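Side-chain contacts in Lin2111 protein (Listeria innocua, PDB 3EDP), which is of unknown function but probably binds DNA as a GntR-family transcription regulator with a UTRA domain: residues V13-I18 / D55-E60; P34-L39 / V63-G68; A38-E41 / S46-T49; F209-E212 / P216-I219. One frame throughout, in Å; residues are numbered along the deposited sequence.

Interaction 1 (V13-I18 / D55-E60)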
loop_
_atom_site.group_PDB
_atom_site.type_symbol
_atom_site.label_atom_id
_atom_site.label_comp_id
_atom_site.label_asym_id
_atom_site.label_seq_id
_atom_site.Cartn_x
_atom_site.Cartn_y
_atom_site.Cartn_z
ATOM N N VAL A 13 -18.996 31.655 -31.596
ATOM C CA VAL A 13 -17.853 32.562 -31.683
ATOM C C VAL A 13 -17.159 32.630 -30.326
ATOM O O VAL A 13 -15.934 32.514 -30.229
ATOM C CB VAL A 13 -18.268 33.980 -32.141
ATOM C CG1 VAL A 13 -17.073 34.933 -32.099
ATOM C CG2 VAL A 13 -18.852 33.928 -33.538
ATOM N N ILE A 14 -17.956 32.782 -29.271
ATOM C CA ILE A 14 -17.417 32.858 -27.918
ATOM C C ILE A 14 -16.783 31.539 -27.455
ATOM O O ILE A 14 -15.717 31.547 -26.846
ATOM C CB ILE A 14 -18.469 33.392 -26.915
ATOM C CG1 ILE A 14 -18.754 34.870 -27.210
ATOM C CG2 ILE A 14 -17.979 33.255 -25.480
ATOM C CD1 ILE A 14 -19.778 35.467 -26.300
ATOM N N ALA A 15 -17.412 30.409 -27.768
ATOM C CA ALA A 15 -16.800 29.112 -27.453
ATOM C C ALA A 15 -15.411 28.978 -28.092
ATOM O O ALA A 15 -14.477 28.486 -27.464
ATOM C CB ALA A 15 -17.711 27.953 -27.900
ATOM N N SER A 16 -15.286 29.417 -29.343
ATOM C CA SER A 16 -14.002 29.379 -30.050
ATOM C C SER A 16 -12.925 30.204 -29.348
ATOM O O SER A 16 -11.762 29.809 -29.301
ATOM C CB SER A 16 -14.160 29.877 -31.490
ATOM O OG SER A 16 -15.012 29.024 -32.238
ATOM N N LYS A 17 -13.318 31.355 -28.812
ATOM C CA LYS A 17 -12.380 32.225 -28.108
ATOM C C LYS A 17 -11.941 31.612 -26.782
ATOM O O LYS A 17 -10.768 31.690 -26.410
ATOM C CB LYS A 17 -12.979 33.624 -27.907
ATOM C CG LYS A 17 -13.205 34.373 -29.227
ATOM C CD LYS A 17 -13.413 35.864 -29.027
ATOM C CE LYS A 17 -14.876 36.203 -28.769
ATOM N NZ LYS A 17 -15.139 37.682 -28.835
ATOM N N ILE A 18 -12.875 30.990 -26.070
ATOM C CA ILE A 18 -12.516 30.294 -24.840
ATOM C C ILE A 18 -11.597 29.113 -25.153
ATOM O O ILE A 18 -10.636 28.847 -24.431
ATOM C CB ILE A 18 -13.753 29.812 -24.070
ATOM C CG1 ILE A 18 -14.562 31.019 -23.598
ATOM C CG2 ILE A 18 -13.331 28.938 -22.864
ATOM C CD1 ILE A 18 -16.001 30.716 -23.345
ATOM N N ASP A 55 -21.801 25.002 -22.711
ATOM C CA ASP A 55 -22.414 23.718 -23.088
ATOM C C ASP A 55 -21.644 23.091 -24.243
ATOM O O ASP A 55 -21.400 21.889 -24.268
ATOM C CB ASP A 55 -23.865 23.890 -23.542
ATOM C CG ASP A 55 -24.829 24.107 -22.400
ATOM O OD1 ASP A 55 -24.423 24.033 -21.218
ATOM O OD2 ASP A 55 -26.017 24.358 -22.702
ATOM N N LEU A 56 -21.290 23.924 -25.213
ATOM C CA LEU A 56 -20.523 23.489 -26.373
ATOM C C LEU A 56 -19.144 22.973 -25.954
ATOM O O LEU A 56 -18.673 21.947 -26.455
ATOM C CB LEU A 56 -20.374 24.655 -27.353
ATOM C CG LEU A 56 -20.095 24.380 -28.829
ATOM C CD1 LEU A 56 -20.024 25.698 -29.589
ATOM C CD2 LEU A 56 -18.809 23.606 -29.004
ATOM N N LEU A 57 -18.490 23.688 -25.041
ATOM C CA LEU A 57 -17.176 23.274 -24.564
ATOM C C LEU A 57 -17.260 21.978 -23.759
ATOM O O LEU A 57 -16.402 21.104 -23.879
ATOM C CB LEU A 57 -16.526 24.387 -23.744
ATOM C CG LEU A 57 -16.319 25.662 -24.566
ATOM C CD1 LEU A 57 -15.896 26.814 -23.666
ATOM C CD2 LEU A 57 -15.305 25.423 -25.663
ATOM N N VAL A 58 -18.304 21.858 -22.946
ATOM C CA VAL A 58 -18.521 20.646 -22.164
ATOM C C VAL A 58 -18.742 19.443 -23.087
ATOM O O VAL A 58 -18.165 18.373 -22.879
ATOM C CB VAL A 58 -19.712 20.794 -21.208
ATOM C CG1 VAL A 58 -20.146 19.412 -20.652
ATOM C CG2 VAL A 58 -19.365 21.752 -20.076
ATOM N N GLU A 59 -19.568 19.637 -24.110
ATOM C CA GLU A 59 -19.877 18.595 -25.083
ATOM C C GLU A 59 -18.613 18.140 -25.804
ATOM O O GLU A 59 -18.449 16.955 -26.100
ATOM C CB GLU A 59 -20.910 19.104 -26.091
ATOM C CG GLU A 59 -21.173 18.164 -27.250
ATOM C CD GLU A 59 -22.115 18.759 -28.280
ATOM O OE1 GLU A 59 -22.647 19.866 -28.041
ATOM O OE2 GLU A 59 -22.324 18.118 -29.332
ATOM N N GLU A 60 -17.720 19.090 -26.072
ATOM C CA GLU A 60 -16.453 18.800 -26.733
ATOM C C GLU A 60 -15.433 18.198 -25.769
ATOM O O GLU A 60 -14.336 17.826 -26.177
ATOM C CB GLU A 60 -15.876 20.062 -27.379
ATOM C CG GLU A 60 -16.514 20.441 -28.706
ATOM C CD GLU A 60 -16.008 21.775 -29.245
ATOM O OE1 GLU A 60 -15.712 22.675 -28.430
ATOM O OE2 GLU A 60 -15.913 21.928 -30.483
#
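A15 and I18 meet L56 and L57 where helix 10-23 crosses helix 47-59. The axes of the two short helical segments come within 9.8 Å of each other at a crossing angle of -55°. The backbones are nearest at A15 and L57, whose CA atoms lie 6.5 Å apart. The small methyl of A15 sits at this point between the two leucines. Its CB touches L56 CD1 at 3.6 Å and L57 CD2 more loosely at 4.1 Å. The other methyl of L57 turns to I18, so the fork of this leucine is split between two residues one helical turn apart. I18 CG2 and L57 CD1 are only 3.4 Å apart, tighter than usual for two carbons. I18 CG2 stands anti to the backbone N, which turns this methyl to L57. L57 CD2 also rests on the carbonyl oxygen of A15, at 3.6 Å. No hydrogen bond joins the segments, and the side chains meet through carbon atoms.

The L56 side is looser. This leucine is partly exposed and reaches A15 with CD1 alone, while F11 and E12 also touch it. Beyond it the helix stops at the exposed E59. On the buried side, L57 continues onto V63 of strand 63-66. This packing of the first helix against the third is characteristic of the winged helix-turn-helix domain of GntR-family regulators.

Interaction 2 (P34-L39 / V63-G68)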
loop_
_atom_site.group_PDB
_atom_site.type_symbol
_atom_site.label_atom_id
_atom_site.label_comp_id
_atom_site.label_asym_id
_atom_site.label_seq_id
_atom_site.Cartn_x
_atom_site.Cartn_y
_atom_site.Cartn_z
ATOM N N PRO A 34 -12.150 31.545 -15.233
ATOM C CA PRO A 34 -13.242 32.457 -14.865
ATOM C C PRO A 34 -14.564 31.718 -14.860
ATOM O O PRO A 34 -14.781 30.865 -15.721
ATOM C CB PRO A 34 -13.229 33.489 -15.999
ATOM C CG PRO A 34 -11.825 33.465 -16.514
ATOM C CD PRO A 34 -11.404 32.024 -16.409
ATOM N N ASN A 35 -15.436 32.009 -13.902
ATOM C CA ASN A 35 -16.727 31.339 -13.903
ATOM C C ASN A 35 -17.633 31.930 -14.990
ATOM O O ASN A 35 -17.225 32.843 -15.730
ATOM C CB ASN A 35 -17.379 31.390 -12.521
ATOM C CG ASN A 35 -18.022 32.721 -12.222
ATOM O OD1 ASN A 35 -17.512 33.778 -12.601
ATOM N ND2 ASN A 35 -19.154 32.680 -11.522
ATOM N N GLU A 36 -18.858 31.423 -15.099
ATOM C CA GLU A 36 -19.728 31.868 -16.184
ATOM C C GLU A 36 -20.096 33.352 -16.072
ATOM O O GLU A 36 -20.250 34.030 -17.087
ATOM C CB GLU A 36 -20.968 30.977 -16.320
ATOM C CG GLU A 36 -20.609 29.543 -16.689
ATOM C CD GLU A 36 -21.821 28.639 -16.875
ATOM O OE1 GLU A 36 -22.815 29.069 -17.502
ATOM O OE2 GLU A 36 -21.767 27.484 -16.400
ATOM N N THR A 37 -20.223 33.856 -14.846
ATOM C CA THR A 37 -20.533 35.273 -14.652
ATOM C C THR A 37 -19.374 36.158 -15.136
ATOM O O THR A 37 -19.585 37.163 -15.833
ATOM C CB THR A 37 -20.881 35.600 -13.184
ATOM O OG1 THR A 37 -22.043 34.858 -12.789
ATOM C CG2 THR A 37 -21.159 37.103 -13.002
ATOM N N ALA A 38 -18.152 35.776 -14.787
ATOM C CA ALA A 38 -16.980 36.532 -15.224
ATOM C C ALA A 38 -16.877 36.498 -16.742
ATOM O O ALA A 38 -16.481 37.487 -17.366
ATOM C CB ALA A 38 -15.697 35.981 -14.584
ATOM N N LEU A 39 -17.252 35.363 -17.331
ATOM C CA LEU A 39 -17.271 35.210 -18.784
ATOM C C LEU A 39 -18.255 36.182 -19.433
ATOM O O LEU A 39 -17.968 36.740 -20.491
ATOM C CB LEU A 39 -17.591 33.766 -19.191
ATOM C CG LEU A 39 -16.468 32.732 -18.971
ATOM C CD1 LEU A 39 -16.935 31.295 -19.254
ATOM C CD2 LEU A 39 -15.251 33.064 -19.807
ATOM N N VAL A 63 -14.123 21.384 -21.066
ATOM C CA VAL A 63 -14.328 21.944 -19.741
ATOM C C VAL A 63 -15.411 21.159 -19.027
ATOM O O VAL A 63 -16.163 20.405 -19.642
ATOM C CB VAL A 63 -14.771 23.446 -19.783
ATOM C CG1 VAL A 63 -14.038 24.210 -20.860
ATOM C CG2 VAL A 63 -16.258 23.550 -19.988
ATOM N N VAL A 64 -15.504 21.353 -17.724
ATOM C CA VAL A 64 -16.537 20.699 -16.943
ATOM C C VAL A 64 -17.053 21.687 -15.907
ATOM O O VAL A 64 -16.297 22.520 -15.398
ATOM C CB VAL A 64 -15.994 19.414 -16.260
ATOM C CG1 VAL A 64 -14.740 19.729 -15.456
ATOM C CG2 VAL A 64 -17.062 18.773 -15.383
ATOM N N ARG A 65 -18.346 21.623 -15.621
ATOM C CA ARG A 65 -18.937 22.497 -14.620
ATOM C C ARG A 65 -18.834 21.876 -13.236
ATOM O O ARG A 65 -18.952 20.662 -13.083
ATOM C CB ARG A 65 -20.412 22.751 -14.926
ATOM C CG ARG A 65 -20.686 23.586 -16.181
ATOM C CD ARG A 65 -22.173 23.914 -16.259
ATOM N NE ARG A 65 -22.470 24.999 -17.191
ATOM C CZ ARG A 65 -22.910 24.823 -18.431
ATOM N NH1 ARG A 65 -23.108 23.594 -18.899
ATOM N NH2 ARG A 65 -23.156 25.877 -19.202
ATOM N N LYS A 66 -18.615 22.707 -12.225
ATOM C CA LYS A 66 -18.855 22.269 -10.860
ATOM C C LYS A 66 -20.201 22.833 -10.442
ATOM O O LYS A 66 -20.341 24.040 -10.268
ATOM C CB LYS A 66 -17.760 22.741 -9.905
ATOM C CG LYS A 66 -17.691 21.926 -8.611
ATOM C CD LYS A 66 -19.086 21.640 -8.060
ATOM C CE LYS A 66 -19.108 20.456 -7.109
ATOM N NZ LYS A 66 -18.659 20.826 -5.739
ATOM N N ASN A 67 -21.184 21.952 -10.298
ATOM C CA ASN A 67 -22.532 22.339 -9.898
ATOM C C ASN A 67 -22.580 23.703 -9.215
ATOM O O ASN A 67 -22.368 23.813 -8.007
ATOM C CB ASN A 67 -23.135 21.271 -8.985
ATOM C CG ASN A 67 -24.638 21.396 -8.854
ATOM O OD1 ASN A 67 -25.227 22.406 -9.243
ATOM N ND2 ASN A 67 -25.272 20.365 -8.306
ATOM N N GLY A 68 -22.851 24.739 -10.003
ATOM C CA GLY A 68 -22.885 26.099 -9.500
ATOM C C GLY A 68 -21.501 26.684 -9.293
ATOM O O GLY A 68 -21.164 27.720 -9.871
#
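E36 and R65 reach each other through two stretched side chains. In both residues CG lies beside the backbone N, with chi1 -63° in E36. The E36 chain then runs extended beyond CG, and R65 is extended from CG to NE. The two chains cross at about a right angle, and the carboxylate meets the guanidinium at its NE edge.

The link is a single salt bridge. R65 NE donates to E36 OE2 at 2.7 Å, and the bond is nearly straight, with 168° at the hydrogen. OE2 lies almost in the guanidinium plane, so the N-H points squarely at it. On the acid side the donor comes from the syn side of OE2 but is tilted out of the carboxylate plane. The two planes are 49° apart, and the pair is not a flat two-bond fork. R65 NH2 stays 3.6 Å from E36 OE1. The methylene CD of R65 also lies 3.6 Å from E36 OE2.

E36 opens helix 36-42. N35 is its N-cap and accepts from A38 N through OD1 at 3.0 Å, with the donor above the carbonyl plane. R65 projects from strand 63-66 of the wing hairpin. Its NH1 forms a salt bridge with D55, and its NH2 donates to R51 O, both on helix 47-59. The guanidinium is thus gripped by partners at all three nitrogens, which should fix its rotation. Its charge is shared by two carboxylates, and this probably favours the ionised form of all three groups at the protein surface.

Interaction 3 (A38-E41 / S46-T49)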
loop_
_atom_site.group_PDB
_atom_site.type_symbol
_atom_site.label_atom_id
_atom_site.label_comp_id
_atom_site.label_asym_id
_atom_site.label_seq_id
_atom_site.Cartn_x
_atom_site.Cartn_y
_atom_site.Cartn_z
ATOM N N ALA A 38 -18.152 35.776 -14.787
ATOM C CA ALA A 38 -16.980 36.532 -15.224
ATOM C C ALA A 38 -16.877 36.498 -16.742
ATOM O O ALA A 38 -16.481 37.487 -17.366
ATOM C CB ALA A 38 -15.697 35.981 -14.584
ATOM N N LEU A 39 -17.252 35.363 -17.331
ATOM C CA LEU A 39 -17.271 35.210 -18.784
ATOM C C LEU A 39 -18.255 36.182 -19.433
ATOM O O LEU A 39 -17.968 36.740 -20.491
ATOM C CB LEU A 39 -17.591 33.766 -19.191
ATOM C CG LEU A 39 -16.468 32.732 -18.971
ATOM C CD1 LEU A 39 -16.935 31.295 -19.254
ATOM C CD2 LEU A 39 -15.251 33.064 -19.807
ATOM N N GLN A 40 -19.406 36.389 -18.797
ATOM C CA GLN A 40 -20.375 37.372 -19.282
ATOM C C GLN A 40 -19.737 38.754 -19.381
ATOM O O GLN A 40 -19.962 39.481 -20.345
ATOM C CB GLN A 40 -21.602 37.441 -18.379
ATOM C CG GLN A 40 -22.499 36.215 -18.440
ATOM C CD GLN A 40 -23.553 36.234 -17.348
ATOM O OE1 GLN A 40 -24.211 37.246 -17.125
ATOM N NE2 GLN A 40 -23.706 35.118 -16.655
ATOM N N GLU A 41 -18.935 39.100 -18.382
ATOM C CA GLU A 41 -18.254 40.387 -18.333
ATOM C C GLU A 41 -17.129 40.464 -19.364
ATOM O O GLU A 41 -17.029 41.426 -20.120
ATOM C CB GLU A 41 -17.689 40.617 -16.932
ATOM C CG GLU A 41 -16.736 41.786 -16.821
ATOM C CD GLU A 41 -17.380 42.990 -16.176
ATOM O OE1 GLU A 41 -16.846 43.458 -15.148
ATOM O OE2 GLU A 41 -18.425 43.454 -16.682
ATOM N N SER A 46 -24.601 37.781 -22.862
ATOM C CA SER A 46 -25.651 37.406 -21.922
ATOM C C SER A 46 -25.334 36.107 -21.188
ATOM O O SER A 46 -24.458 35.329 -21.589
ATOM C CB SER A 46 -27.002 37.271 -22.635
ATOM O OG SER A 46 -27.049 36.087 -23.407
ATOM N N ARG A 47 -26.078 35.878 -20.118
ATOM C CA ARG A 47 -26.002 34.634 -19.360
ATOM C C ARG A 47 -26.304 33.443 -20.270
ATOM O O ARG A 47 -25.646 32.402 -20.200
ATOM C CB ARG A 47 -27.004 34.689 -18.210
ATOM C CG ARG A 47 -26.941 33.524 -17.237
ATOM C CD ARG A 47 -28.050 33.671 -16.216
ATOM N NE ARG A 47 -27.938 32.721 -15.120
ATOM C CZ ARG A 47 -28.753 32.702 -14.069
ATOM N NH1 ARG A 47 -29.743 33.584 -13.982
ATOM N NH2 ARG A 47 -28.581 31.802 -13.109
ATOM N N THR A 48 -27.305 33.614 -21.128
ATOM C CA THR A 48 -27.752 32.579 -22.064
ATOM C C THR A 48 -26.701 32.274 -23.125
ATOM O O THR A 48 -26.466 31.125 -23.482
ATOM C CB THR A 48 -29.036 33.031 -22.781
ATOM O OG1 THR A 48 -30.117 33.044 -21.845
ATOM C CG2 THR A 48 -29.369 32.104 -23.949
ATOM N N THR A 49 -26.089 33.323 -23.652
ATOM C CA THR A 49 -25.012 33.162 -24.615
ATOM C C THR A 49 -23.830 32.399 -24.001
ATOM O O THR A 49 -23.307 31.452 -24.594
ATOM C CB THR A 49 -24.564 34.524 -25.144
ATOM O OG1 THR A 49 -25.633 35.090 -25.911
ATOM C CG2 THR A 49 -23.316 34.386 -26.013
#
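This is a surface contact of van der Waals type across the turn of the helix-turn-helix. It joins helix 36-42 to the start of helix 47-59. The backbones come nearest at Q40 and S46, whose CA atoms are 5.9 Å apart. Q40 supplies the whole first side of the contact. Its CG lies beside the backbone N (chi1 -70°), and the chain is extended beyond CG. This extension places the amide against R47, the first residue of the next helix. Q40 CG lies 3.8 Å from the carbonyl oxygen of S46. Further out, Q40 CD rests 3.6 Å from R47 CA.

R47 answers with the base of its side chain. Its CB and CG each come within 3.7 Å of Q40 NE2. The two side chains then run side by side and point the same way, with the amide and guanidinium planes 22° apart. No hydrogen bond crosses between the segments. The amide packs on backbone and methylenes, while R47 extends fully beyond it.

The polar bonding is local. S46 is the N-cap of helix 47-59, and its OG accepts from T49 N at 2.9 Å with 163° at the hydrogen. This bond holds the first turn of the helix that Q40 leans on. T48 OG1, in the same turn, is hydrogen-bonded to a glycerol molecule, probably from the crystallisation liquor.

In GntR-type domains the second helix of this motif is the recognition helix, and helix 47-59 probably plays that part here. Beneath the surface contact, L39 packs on I50 and V54 of helix 47-59, and T49 touches L10 and I14 of helix 10-23.

Interaction 4 (F209-E212 / P216-I219)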
loop_
_atom_site.group_PDB
_atom_site.type_symbol
_atom_site.label_atom_id
_atom_site.label_comp_id
_atom_site.label_asym_id
_atom_site.label_seq_id
_atom_site.Cartn_x
_atom_site.Cartn_y
_atom_site.Cartn_z
ATOM N N PHE A 209 -6.940 4.771 0.102
ATOM C CA PHE A 209 -5.907 5.464 0.860
ATOM C C PHE A 209 -6.587 6.461 1.794
ATOM O O PHE A 209 -7.463 7.227 1.370
ATOM C CB PHE A 209 -4.940 6.198 -0.068
ATOM C CG PHE A 209 -4.162 5.298 -1.005
ATOM C CD1 PHE A 209 -2.889 4.864 -0.673
ATOM C CD2 PHE A 209 -4.692 4.918 -2.226
ATOM C CE1 PHE A 209 -2.158 4.056 -1.540
ATOM C CE2 PHE A 209 -3.970 4.107 -3.099
ATOM C CZ PHE A 209 -2.702 3.675 -2.754
ATOM N N TYR A 210 -6.192 6.443 3.063
ATOM C CA TYR A 210 -6.787 7.317 4.068
ATOM C C TYR A 210 -5.787 8.318 4.614
ATOM O O TYR A 210 -4.619 7.988 4.819
ATOM C CB TYR A 210 -7.304 6.490 5.251
ATOM C CG TYR A 210 -8.519 5.646 4.948
ATOM C CD1 TYR A 210 -9.795 6.129 5.202
ATOM C CD2 TYR A 210 -8.393 4.363 4.421
ATOM C CE1 TYR A 210 -10.912 5.372 4.939
ATOM C CE2 TYR A 210 -9.515 3.588 4.158
ATOM C CZ TYR A 210 -10.770 4.105 4.416
ATOM O OH TYR A 210 -11.896 3.364 4.164
ATOM N N ALA A 211 -6.263 9.537 4.847
ATOM C CA ALA A 211 -5.607 10.467 5.754
ATOM C C ALA A 211 -6.051 10.109 7.176
ATOM O O ALA A 211 -6.987 9.331 7.353
ATOM C CB ALA A 211 -5.998 11.914 5.426
ATOM N N GLU A 212 -5.387 10.678 8.179
ATOM C CA GLU A 212 -5.771 10.459 9.574
ATOM C C GLU A 212 -7.256 10.723 9.812
ATOM O O GLU A 212 -7.890 11.488 9.082
ATOM C CB GLU A 212 -4.933 11.332 10.516
ATOM C CG GLU A 212 -3.759 10.602 11.145
ATOM C CD GLU A 212 -3.037 11.437 12.180
ATOM O OE1 GLU A 212 -2.254 12.325 11.779
ATOM O OE2 GLU A 212 -3.235 11.196 13.392
ATOM N N PRO A 216 -10.925 9.083 3.656
ATOM C CA PRO A 216 -10.426 8.549 2.383
ATOM C C PRO A 216 -9.998 9.703 1.490
ATOM O O PRO A 216 -10.731 10.682 1.372
ATOM C CB PRO A 216 -11.654 7.853 1.781
ATOM C CG PRO A 216 -12.664 7.769 2.894
ATOM C CD PRO A 216 -12.385 8.945 3.775
ATOM N N ILE A 217 -8.820 9.603 0.890
ATOM C CA ILE A 217 -8.324 10.662 0.023
ATOM C C ILE A 217 -8.103 10.168 -1.399
ATOM O O ILE A 217 -8.008 10.971 -2.332
ATOM C CB ILE A 217 -7.011 11.284 0.563
ATOM C CG1 ILE A 217 -5.906 10.228 0.633
ATOM C CG2 ILE A 217 -7.245 11.930 1.935
ATOM C CD1 ILE A 217 -4.573 10.770 1.144
ATOM N N ALA A 218 -8.033 8.852 -1.574
ATOM C CA ALA A 218 -7.797 8.297 -2.907
ATOM C C ALA A 218 -8.227 6.838 -3.019
ATOM O O ALA A 218 -8.238 6.103 -2.034
ATOM C CB ALA A 218 -6.332 8.447 -3.293
ATOM N N ILE A 219 -8.588 6.431 -4.228
ATOM C CA ILE A 219 -8.926 5.043 -4.501
ATOM C C ILE A 219 -8.147 4.560 -5.705
ATOM O O ILE A 219 -8.011 5.288 -6.697
ATOM C CB ILE A 219 -10.418 4.878 -4.835
ATOM C CG1 ILE A 219 -11.287 5.311 -3.658
ATOM C CG2 ILE A 219 -10.714 3.435 -5.210
ATOM C CD1 ILE A 219 -12.744 5.435 -4.017
#
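F209 O takes two backbone N-H groups, from I217 and A218, and so marks a classic beta bulge in the hairpin of strands 201-211 and 215-225. The bond from I217 N to F209 O is short and straight, 2.8 Å with 173° at the hydrogen. The one from A218 N to F209 O is weak, at 3.4 Å. In return F209 N donates to A218 O at 2.8 Å. F209 and A218 form an antiparallel hydrogen-bonded pair, whereas Y210 and P216 form a non-hydrogen-bonded pair. The register slips by one residue between them.

Side chains pack on both faces of the hairpin. F209 and A218 share one face, where the ring carbon CD2 lies 4.0 Å from A218 CB. The edge of this ring is turned to A218 O. Y210 and P216 share the other face. Their side chains meet at an oblique angle, with P216 CG 3.6 Å from Y210 CE1. I217 sits at the bulge with its CG1 between the backbone N and the carbonyl carbon (chi1 62°), which brings CG1 close to F209 O.

A second shell holds these groups. V167 of helix 163-167 touches F209, I217 and A218. F117 of helix 110-117 packs on P216. Y210 OH makes a weak hydrogen bond to E178, on the neighbouring strand 176-185 of the UTRA sheet. Near the hairpin end, A211 CB touches I217 CG2 at 3.7 Å.

Overall arrangement
Interactions 1, 2 and 3 cluster in the N-terminal GntR-family region, with centres about 10 to 13 Å apart. Interaction 3 shares helix 36-42 with interaction 2 and helix 47-59 with interaction 1. I18 packs on L39, and I14 on T49, so the three helices form one unit. The salt bridge between D55 and R65 ties interaction 1 to the wing strand of interaction 2. Interaction 4 follows later in the chain, in the six-stranded antiparallel sheet of the UTRA region. Its centre is about 28 Å or more from the centres of the others, and nothing touches between them. The layout is consistent with a separate DNA-binding head and a UTRA domain, which in relatives binds the effector.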